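Thiol:disulfide interchange protein, thioredoxin family protein (Chlorobaculum tepidum, PDB 3OR5) probably acts as a thioredoxin-like thiol:disulfide oxidoreductase, perhaps in cytochrome c-type biogenesis. Local coordinates at residues A[41-46]-A[75-80]; A[20-25]-A[95-100]; A[117-122]-A[132-137]. All coordinates share one frame; numbering follows the deposited sequence.

Contact 1: A[41-46]-A[75-80]; sequences FFATWC and VNEQLP
Where strand 36-42 of this thioredoxin fold leads into the CxxC motif, F42, T44 and W45 are held by V75, N76 and E77 from the loop after strand 68-74. That strand runs parallel to strand 36-42, and V75 N still reaches F42 O at 2.9 Å just past its end. Beyond this bond the chain from A43 to C46, probably the first redox cysteine, makes a type I turn, and side chains take over the work of holding it.

E77 shows how one carboxylate oxygen can fix a turn. Its OE2 receives T44 N on its anti lone pair, at 2.7 Å, and is met on the syn side by T44 OG1, also at 2.7 Å and 18° out of the carboxylate plane. The threonine can bind twice because OG1 sits between its own backbone N and carbonyl carbon (chi1 74°), close to the N-H that shares the acceptor. The other oxygen, OE1, takes Q78 N and is also bonded to N81 of helix 79-89. With both oxygens engaged, the carboxylate is held against rotation and ties the turn that ends at C46 to the start of that helix.

W45 adds a third tether. Its indole NE1 points at N76 O, 2.9 Å away, in a nearly straight bond (176°) that lies in the ring plane, while CZ2 rests on N76 CB at 3.8 Å. One indole face carries A43 CB, offset toward the rim. At the buried end of the contact, V75 CG1 meets the F41 ring at its edge, 3.7 Å from CD1.

Contact 2: A[20-25]-A[95-100]; sequences VTVDGK and VMMATP
V22 and M97 carry the apolar half of this contact, their side chains lying aslant where the T21-G24 type I turn meets strand 95-97, the outermost strand on its side of the central sheet. V22 presents a single methyl: CG2, anti to its own carbonyl carbon, touches both CG and SE of the selenomethionine M97, CG at 3.7 Å. M97 bends at chi2 (-67°), which puts SE alongside that methyl. V95 CG1 approaches the same CG2 at 4.1 Å, while L79, K83 and M86 of helix 79-89 also touch V22. M96, another selenomethionine, takes the other face of the strand, its CG 3.5 Å from V20 O and its side chain also against F17 and F27.

The backbones share one direct bond, V22 N to V95 O at 2.8 Å. T21 is set beside it, its CB only 3.1 Å from V95 O, and its OG1 is turned back into the turn, giving its proton to D23 OD1 at 2.7 Å and accepting from K25 N. An alanine at T21 would probably leave D23 OD1 and K25 N without this common partner and let the D23 carboxylate turn more freely.

Two waters complete the edge: one links V20 O to M97 N, the other D23 OD1 to V95 N. V95 N, V95 O and M97 N are thus met by a turn and water in place of another strand, which is likely to discourage further sheet pairing at this point.

Contact 3: A[117-122]-A[132-137]; sequences IPTSFV and VIVGPR
I133 and S120 face each other as an antiparallel hydrogen-bonded pair in the beta hairpin 119-123/129-133 of the thioredoxin fold. Their backbones are joined in both directions, S120 N to I133 O at 2.9 Å and I133 N to S120 O at 2.8 Å.

Followed outward, the I133 side chain passes from S120 to V122. CB lies beside S120 CB, 4.1 Å away. CG1, anti to its own carbonyl carbon (chi1 -62°), comes within 4.1 Å of V122 CG2, and CD1 ends 3.8 Å from that same V122 CG2, the two side chains crossing at a slant. The branch methyl CG2 of I133 leaves the other way and sits over the centre of the R137 guanidinium, 3.8 Å above its plane. I145 of helix 139-150 touches both V122 and R137, so this face of the hairpin is roofed by that helix.

On the opposite face F121 and V132, the non-hydrogen-bonded pair, lie side by side and point the same way, with V132 CG2 3.8 Å from F121 CD1. T119 CG2 rests against V132 CG1 and V134 CG1, while its OG1 is bonded to G116 O.

P118 follows a cis peptide bond and touches C49 and P48, as the cis-proline of thioredoxins lies against the CxxC motif. Beside the hairpin's paired backbones, a water bridges S120 OG, at 2.7 Å, and more weakly I133 O.

The three contacts are read most easily across the central sheet they share. Contact 2 borders its 95-97 edge and contact 3 joins the two strands at the other, their centres about 20 Å apart and on opposite sides of the chain's centre. Contact 1 lies between and touches both. It meets contact 2 through F42 CZ on V95 CG1 at 3.7 Å, and through M97 CE packed on the backbone of E77, Q78 and L79. It meets contact 3 through F41 N and T119 O, a probable hydrogen bond of 2.8 Å. The presumed redox site falls at this second junction, where C46 SG lies 3.7 Å from I117 O.

Contact 1: A[41-46]-A[75-80]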
loop_
_atom_site.group_PDB
_atom_site.type_symbol
_atom_site.label_atom_id
_atom_site.label_comp_id
_atom_site.label_asym_id
_atom_site.label_seq_id
_atom_site.Cartn_x
_atom_site.Cartn_y
_atom_site.Cartn_z
ATOM N N PHE A 41 4.386 2.476 0.909
ATOM C CA PHE A 41 5.316 2.982 1.965
ATOM C C PHE A 41 5.399 4.445 1.722
ATOM O O PHE A 41 5.745 4.904 0.601
ATOM C CB PHE A 41 6.721 2.342 1.812
ATOM C CG PHE A 41 6.738 0.918 2.344
ATOM C CD1 PHE A 41 7.217 0.576 3.636
ATOM C CD2 PHE A 41 6.241 -0.102 1.511
ATOM C CE1 PHE A 41 7.162 -0.744 4.104
ATOM C CE2 PHE A 41 6.178 -1.448 1.976
ATOM C CZ PHE A 41 6.718 -1.796 3.252
ATOM N N PHE A 42 5.059 5.213 2.736
ATOM C CA PHE A 42 4.897 6.681 2.550
ATOM C C PHE A 42 5.263 7.464 3.804
ATOM O O PHE A 42 5.342 6.863 4.888
ATOM C CB PHE A 42 3.411 7.070 2.204
ATOM C CG PHE A 42 2.478 6.933 3.375
ATOM C CD1 PHE A 42 2.007 8.070 4.031
ATOM C CD2 PHE A 42 2.059 5.668 3.832
ATOM C CE1 PHE A 42 1.187 7.969 5.148
ATOM C CE2 PHE A 42 1.181 5.562 4.949
ATOM C CZ PHE A 42 0.761 6.715 5.613
ATOM N N ALA A 43 5.410 8.829 3.668
ATOM C CA ALA A 43 5.438 9.662 4.811
ATOM C C ALA A 43 4.530 10.856 4.542
ATOM O O ALA A 43 4.408 11.288 3.392
ATOM C CB ALA A 43 6.903 10.160 5.107
ATOM N N THR A 44 3.870 11.332 5.593
ATOM C CA THR A 44 2.895 12.435 5.343
ATOM C C THR A 44 3.652 13.755 5.123
ATOM O O THR A 44 3.036 14.681 4.621
ATOM C CB THR A 44 1.898 12.647 6.465
ATOM O OG1 THR A 44 2.515 13.283 7.607
ATOM C CG2 THR A 44 1.290 11.282 6.899
ATOM N N TRP A 45 4.931 13.817 5.513
ATOM C CA TRP A 45 5.683 15.053 5.256
ATOM C C TRP A 45 6.242 15.140 3.851
ATOM O O TRP A 45 6.801 16.184 3.431
ATOM C CB TRP A 45 6.796 15.204 6.302
ATOM C CG TRP A 45 7.721 13.997 6.452
ATOM C CD1 TRP A 45 7.711 13.135 7.520
ATOM C CD2 TRP A 45 8.747 13.540 5.576
ATOM N NE1 TRP A 45 8.678 12.214 7.359
ATOM C CE2 TRP A 45 9.331 12.410 6.190
ATOM C CE3 TRP A 45 9.263 13.977 4.353
ATOM C CZ2 TRP A 45 10.409 11.727 5.635
ATOM C CZ3 TRP A 45 10.345 13.295 3.779
ATOM C CH2 TRP A 45 10.868 12.154 4.405
ATOM N N CYS A 46 6.169 14.035 3.089
ATOM C CA CYS A 46 6.855 13.915 1.788
ATOM C C CYS A 46 5.960 14.443 0.671
ATOM O O CYS A 46 4.821 14.013 0.478
ATOM C CB CYS A 46 7.240 12.422 1.661
ATOM S SG CYS A 46 7.912 12.138 -0.048
ATOM N N VAL A 75 6.550 5.427 7.068
ATOM C CA VAL A 75 7.974 5.342 7.386
ATOM C C VAL A 75 8.492 6.690 7.832
ATOM O O VAL A 75 7.912 7.716 7.446
ATOM C CB VAL A 75 8.756 4.829 6.160
ATOM C CG1 VAL A 75 8.417 3.296 5.870
ATOM C CG2 VAL A 75 8.571 5.690 4.949
ATOM N N ASN A 76 9.567 6.692 8.646
ATOM C CA ASN A 76 10.159 8.015 9.020
ATOM C C ASN A 76 9.122 8.956 9.598
ATOM O O ASN A 76 9.189 10.134 9.369
ATOM C CB ASN A 76 10.889 8.636 7.808
ATOM C CG ASN A 76 11.984 7.722 7.212
ATOM O OD1 ASN A 76 13.181 8.079 7.227
ATOM N ND2 ASN A 76 11.604 6.627 6.615
ATOM N N GLU A 77 8.178 8.413 10.382
ATOM C CA GLU A 77 7.040 9.155 10.843
ATOM C C GLU A 77 6.851 9.182 12.347
ATOM O O GLU A 77 7.659 8.591 13.131
ATOM C CB GLU A 77 5.747 8.641 10.098
ATOM C CG GLU A 77 5.485 9.517 8.859
ATOM C CD GLU A 77 4.951 10.910 9.188
ATOM O OE1 GLU A 77 4.981 11.357 10.355
ATOM O OE2 GLU A 77 4.426 11.554 8.230
ATOM N N GLN A 78 5.874 9.985 12.775
ATOM C CA GLN A 78 5.444 10.055 14.179
ATOM C C GLN A 78 3.926 9.789 14.238
ATOM O O GLN A 78 3.150 10.251 13.440
ATOM C CB GLN A 78 5.729 11.409 14.763
ATOM C CG GLN A 78 7.227 11.655 14.898
ATOM C CD GLN A 78 7.549 13.005 15.606
ATOM O OE1 GLN A 78 6.763 13.546 16.394
ATOM N NE2 GLN A 78 8.764 13.518 15.342
ATOM N N LEU A 79 3.532 9.010 15.266
ATOM C CA LEU A 79 2.130 8.664 15.426
ATOM C C LEU A 79 1.139 9.821 15.401
ATOM O O LEU A 79 0.217 9.768 14.641
ATOM C CB LEU A 79 2.048 7.825 16.745
ATOM C CG LEU A 79 0.633 7.319 17.038
ATOM C CD1 LEU A 79 0.277 6.266 16.019
ATOM C CD2 LEU A 79 0.739 6.632 18.371
ATOM N N PRO A 80 1.321 10.933 16.175
ATOM C CA PRO A 80 0.315 11.969 16.089
ATOM C C PRO A 80 0.198 12.663 14.708
ATOM O O PRO A 80 -0.891 13.072 14.311
ATOM C CB PRO A 80 0.812 13.023 17.138
ATOM C CG PRO A 80 2.256 12.708 17.429
ATOM C CD PRO A 80 2.329 11.187 17.222
#

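Contact 2: A[20-25]-A[95-100]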
loop_
_atom_site.group_PDB
_atom_site.type_symbol
_atom_site.label_atom_id
_atom_site.label_comp_id
_atom_site.label_asym_id
_atom_site.label_seq_id
_atom_site.Cartn_x
_atom_site.Cartn_y
_atom_site.Cartn_z
ATOM N N VAL A 20 -1.321 -3.465 14.192
ATOM C CA VAL A 20 -2.393 -2.608 14.715
ATOM C C VAL A 20 -2.219 -1.312 13.928
ATOM O O VAL A 20 -1.072 -0.876 13.730
ATOM C CB VAL A 20 -2.188 -2.296 16.196
ATOM C CG1 VAL A 20 -3.255 -1.296 16.627
ATOM C CG2 VAL A 20 -2.435 -3.622 17.020
ATOM N N THR A 21 -3.327 -0.790 13.455
ATOM C CA THR A 21 -3.265 0.427 12.646
ATOM C C THR A 21 -3.109 1.661 13.529
ATOM O O THR A 21 -3.335 1.647 14.754
ATOM C CB THR A 21 -4.511 0.637 11.798
ATOM O OG1 THR A 21 -5.596 0.839 12.707
ATOM C CG2 THR A 21 -4.780 -0.613 10.842
ATOM N N VAL A 22 -2.681 2.779 12.902
ATOM C CA VAL A 22 -2.486 4.071 13.618
ATOM C C VAL A 22 -3.763 4.491 14.335
ATOM O O VAL A 22 -3.676 5.070 15.447
ATOM C CB VAL A 22 -2.090 5.057 12.569
ATOM C CG1 VAL A 22 -2.156 6.484 13.143
ATOM C CG2 VAL A 22 -0.618 4.680 12.084
ATOM N N ASP A 23 -4.911 4.178 13.757
ATOM C CA ASP A 23 -6.237 4.505 14.387
ATOM C C ASP A 23 -6.778 3.396 15.199
ATOM O O ASP A 23 -7.958 3.430 15.513
ATOM C CB ASP A 23 -7.285 5.059 13.410
ATOM C CG ASP A 23 -7.556 4.131 12.280
ATOM O OD1 ASP A 23 -6.741 3.179 12.021
ATOM O OD2 ASP A 23 -8.584 4.389 11.582
ATOM N N GLY A 24 -5.905 2.452 15.609
ATOM C CA GLY A 24 -6.311 1.495 16.670
ATOM C C GLY A 24 -7.263 0.446 16.163
ATOM O O GLY A 24 -8.303 0.221 16.773
ATOM N N LYS A 25 -6.997 -0.149 14.987
ATOM C CA LYS A 25 -7.853 -1.225 14.432
ATOM C C LYS A 25 -6.904 -2.374 14.136
ATOM O O LYS A 25 -5.693 -2.163 13.920
ATOM C CB LYS A 25 -8.541 -0.747 13.132
ATOM C CG LYS A 25 -9.533 0.327 13.501
ATOM C CD LYS A 25 -10.091 0.924 12.280
ATOM C CE LYS A 25 -10.861 2.190 12.735
ATOM N NZ LYS A 25 -11.834 2.641 11.712
ATOM N N VAL A 95 -3.836 1.818 7.724
ATOM C CA VAL A 95 -2.471 2.369 7.787
ATOM C C VAL A 95 -1.786 2.028 9.062
ATOM O O VAL A 95 -2.372 2.191 10.149
ATOM C CB VAL A 95 -2.636 3.910 7.773
ATOM C CG1 VAL A 95 -1.209 4.635 8.021
ATOM C CG2 VAL A 95 -3.227 4.509 6.439
HETATM N N MSE A 96 -0.558 1.510 8.957
HETATM C CA MSE A 96 0.247 1.062 10.130
HETATM C C MSE A 96 1.516 1.893 10.187
HETATM O O MSE A 96 2.099 2.238 9.103
HETATM C CB MSE A 96 0.624 -0.446 10.076
HETATM C CG MSE A 96 -0.610 -1.206 10.245
HETATM SE SE MSE A 96 -0.119 -3.141 9.985
HETATM C CE MSE A 96 0.063 -3.055 8.073
HETATM N N MSE A 97 1.987 2.170 11.387
HETATM C CA MSE A 97 3.398 2.682 11.499
HETATM C C MSE A 97 4.380 1.612 11.091
HETATM O O MSE A 97 4.232 0.430 11.469
HETATM C CB MSE A 97 3.732 3.057 12.947
HETATM C CG MSE A 97 2.712 4.073 13.538
HETATM SE SE MSE A 97 2.844 5.864 12.621
HETATM C CE MSE A 97 4.694 6.324 13.099
ATOM N N ALA A 98 5.434 2.000 10.344
ATOM C CA ALA A 98 6.383 0.970 9.956
ATOM C C ALA A 98 7.073 0.376 11.180
ATOM O O ALA A 98 7.300 1.067 12.234
ATOM C CB ALA A 98 7.476 1.610 9.084
ATOM N N THR A 99 7.389 -0.895 11.033
ATOM C CA THR A 99 8.240 -1.599 11.981
ATOM C C THR A 99 9.371 -2.239 11.144
ATOM O O THR A 99 9.269 -2.358 9.919
ATOM C CB THR A 99 7.521 -2.741 12.634
ATOM O OG1 THR A 99 7.132 -3.737 11.683
ATOM C CG2 THR A 99 6.233 -2.324 13.430
ATOM N N PRO A 100 10.489 -2.594 11.784
ATOM C CA PRO A 100 11.517 -3.222 10.939
ATOM C C PRO A 100 11.044 -4.456 10.246
ATOM O O PRO A 100 11.472 -4.694 9.083
ATOM C CB PRO A 100 12.653 -3.572 11.941
ATOM C CG PRO A 100 12.461 -2.602 13.052
ATOM C CD PRO A 100 10.930 -2.339 13.170
HETATM O O HOH W 1 0.583 1.257 13.741
HETATM O O HOH W 2 -6.427 2.211 9.478
#

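Contact 3: A[117-122]-A[132-137]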
loop_
_atom_site.group_PDB
_atom_site.type_symbol
_atom_site.label_atom_id
_atom_site.label_comp_id
_atom_site.label_asym_id
_atom_site.label_seq_id
_atom_site.Cartn_x
_atom_site.Cartn_y
_atom_site.Cartn_z
ATOM N N ILE A 117 10.688 7.298 -1.038
ATOM C CA ILE A 117 9.220 7.293 -0.902
ATOM C C ILE A 117 8.595 8.273 -1.816
ATOM O O ILE A 117 9.236 9.348 -2.102
ATOM C CB ILE A 117 8.737 7.562 0.499
ATOM C CG1 ILE A 117 9.503 8.746 1.075
ATOM C CG2 ILE A 117 8.834 6.312 1.327
ATOM C CD1 ILE A 117 8.924 9.210 2.499
ATOM N N PRO A 118 7.377 8.012 -2.294
ATOM C CA PRO A 118 6.656 6.735 -1.935
ATOM C C PRO A 118 7.165 5.546 -2.758
ATOM O O PRO A 118 7.714 5.759 -3.885
ATOM C CB PRO A 118 5.251 7.067 -2.391
ATOM C CG PRO A 118 5.448 8.017 -3.549
ATOM C CD PRO A 118 6.497 8.921 -3.024
ATOM N N THR A 119 7.120 4.332 -2.191
ATOM C CA THR A 119 7.406 3.112 -2.952
ATOM C C THR A 119 6.192 2.233 -2.647
ATOM O O THR A 119 5.838 2.053 -1.467
ATOM C CB THR A 119 8.633 2.407 -2.416
ATOM O OG1 THR A 119 9.854 3.194 -2.704
ATOM C CG2 THR A 119 8.863 1.064 -3.167
ATOM N N SER A 120 5.628 1.678 -3.702
ATOM C CA SER A 120 4.466 0.845 -3.479
ATOM C C SER A 120 4.620 -0.460 -4.205
ATOM O O SER A 120 5.342 -0.585 -5.181
ATOM C CB SER A 120 3.263 1.556 -4.030
ATOM O OG SER A 120 2.986 2.858 -3.407
ATOM N N PHE A 121 3.918 -1.458 -3.705
ATOM C CA PHE A 121 3.993 -2.856 -4.278
ATOM C C PHE A 121 2.629 -3.258 -4.696
ATOM O O PHE A 121 1.651 -3.056 -3.927
ATOM C CB PHE A 121 4.531 -3.795 -3.210
ATOM C CG PHE A 121 5.924 -3.424 -2.771
ATOM C CD1 PHE A 121 6.986 -3.911 -3.473
ATOM C CD2 PHE A 121 6.134 -2.514 -1.731
ATOM C CE1 PHE A 121 8.283 -3.555 -3.109
ATOM C CE2 PHE A 121 7.454 -2.102 -1.379
ATOM C CZ PHE A 121 8.526 -2.633 -2.070
ATOM N N VAL A 122 2.533 -3.777 -5.912
ATOM C CA VAL A 122 1.183 -4.197 -6.452
ATOM C C VAL A 122 1.044 -5.681 -6.307
ATOM O O VAL A 122 1.862 -6.447 -6.862
ATOM C CB VAL A 122 1.055 -3.801 -7.904
ATOM C CG1 VAL A 122 -0.375 -4.213 -8.405
ATOM C CG2 VAL A 122 1.295 -2.263 -8.178
ATOM N N VAL A 132 6.343 -3.012 -8.917
ATOM C CA VAL A 132 6.747 -2.025 -7.930
ATOM C C VAL A 132 6.561 -0.648 -8.512
ATOM O O VAL A 132 7.030 -0.357 -9.621
ATOM C CB VAL A 132 8.243 -2.268 -7.490
ATOM C CG1 VAL A 132 8.536 -1.297 -6.411
ATOM C CG2 VAL A 132 8.464 -3.735 -6.985
ATOM N N ILE A 133 5.959 0.259 -7.766
ATOM C CA ILE A 133 5.761 1.612 -8.221
ATOM C C ILE A 133 6.751 2.478 -7.444
ATOM O O ILE A 133 6.707 2.574 -6.222
ATOM C CB ILE A 133 4.327 2.107 -7.900
ATOM C CG1 ILE A 133 3.300 1.251 -8.626
ATOM C CG2 ILE A 133 4.150 3.581 -8.320
ATOM C CD1 ILE A 133 1.892 1.468 -8.141
ATOM N N VAL A 134 7.671 3.111 -8.170
ATOM C CA VAL A 134 8.610 4.072 -7.525
ATOM C C VAL A 134 8.560 5.419 -8.291
ATOM O O VAL A 134 9.517 6.193 -8.242
ATOM C CB VAL A 134 10.051 3.613 -7.551
ATOM C CG1 VAL A 134 10.289 2.324 -6.702
ATOM C CG2 VAL A 134 10.538 3.457 -8.996
ATOM N N GLY A 135 7.491 5.685 -8.996
ATOM C CA GLY A 135 7.262 6.923 -9.733
ATOM C C GLY A 135 5.816 7.370 -9.576
ATOM O O GLY A 135 4.934 6.577 -9.227
ATOM N N PRO A 136 5.526 8.658 -9.835
ATOM C CA PRO A 136 4.131 9.081 -9.553
ATOM C C PRO A 136 3.129 8.439 -10.472
ATOM O O PRO A 136 3.451 8.088 -11.644
ATOM C CB PRO A 136 4.161 10.573 -9.840
ATOM C CG PRO A 136 5.085 10.569 -11.044
ATOM C CD PRO A 136 6.261 9.645 -10.660
ATOM N N ARG A 137 1.919 8.304 -9.955
ATOM C CA ARG A 137 0.844 7.723 -10.697
ATOM C C ARG A 137 -0.342 8.613 -10.502
ATOM O O ARG A 137 -0.614 9.070 -9.362
ATOM C CB ARG A 137 0.465 6.323 -10.157
ATOM C CG ARG A 137 1.484 5.179 -10.390
ATOM C CD ARG A 137 1.755 4.886 -11.910
ATOM N NE ARG A 137 2.843 3.926 -11.996
ATOM C CZ ARG A 137 4.135 4.208 -12.122
ATOM N NH1 ARG A 137 4.556 5.473 -12.135
ATOM N NH2 ARG A 137 5.054 3.256 -12.186
HETATM O O HOH W 3 4.527 4.644 -4.786
#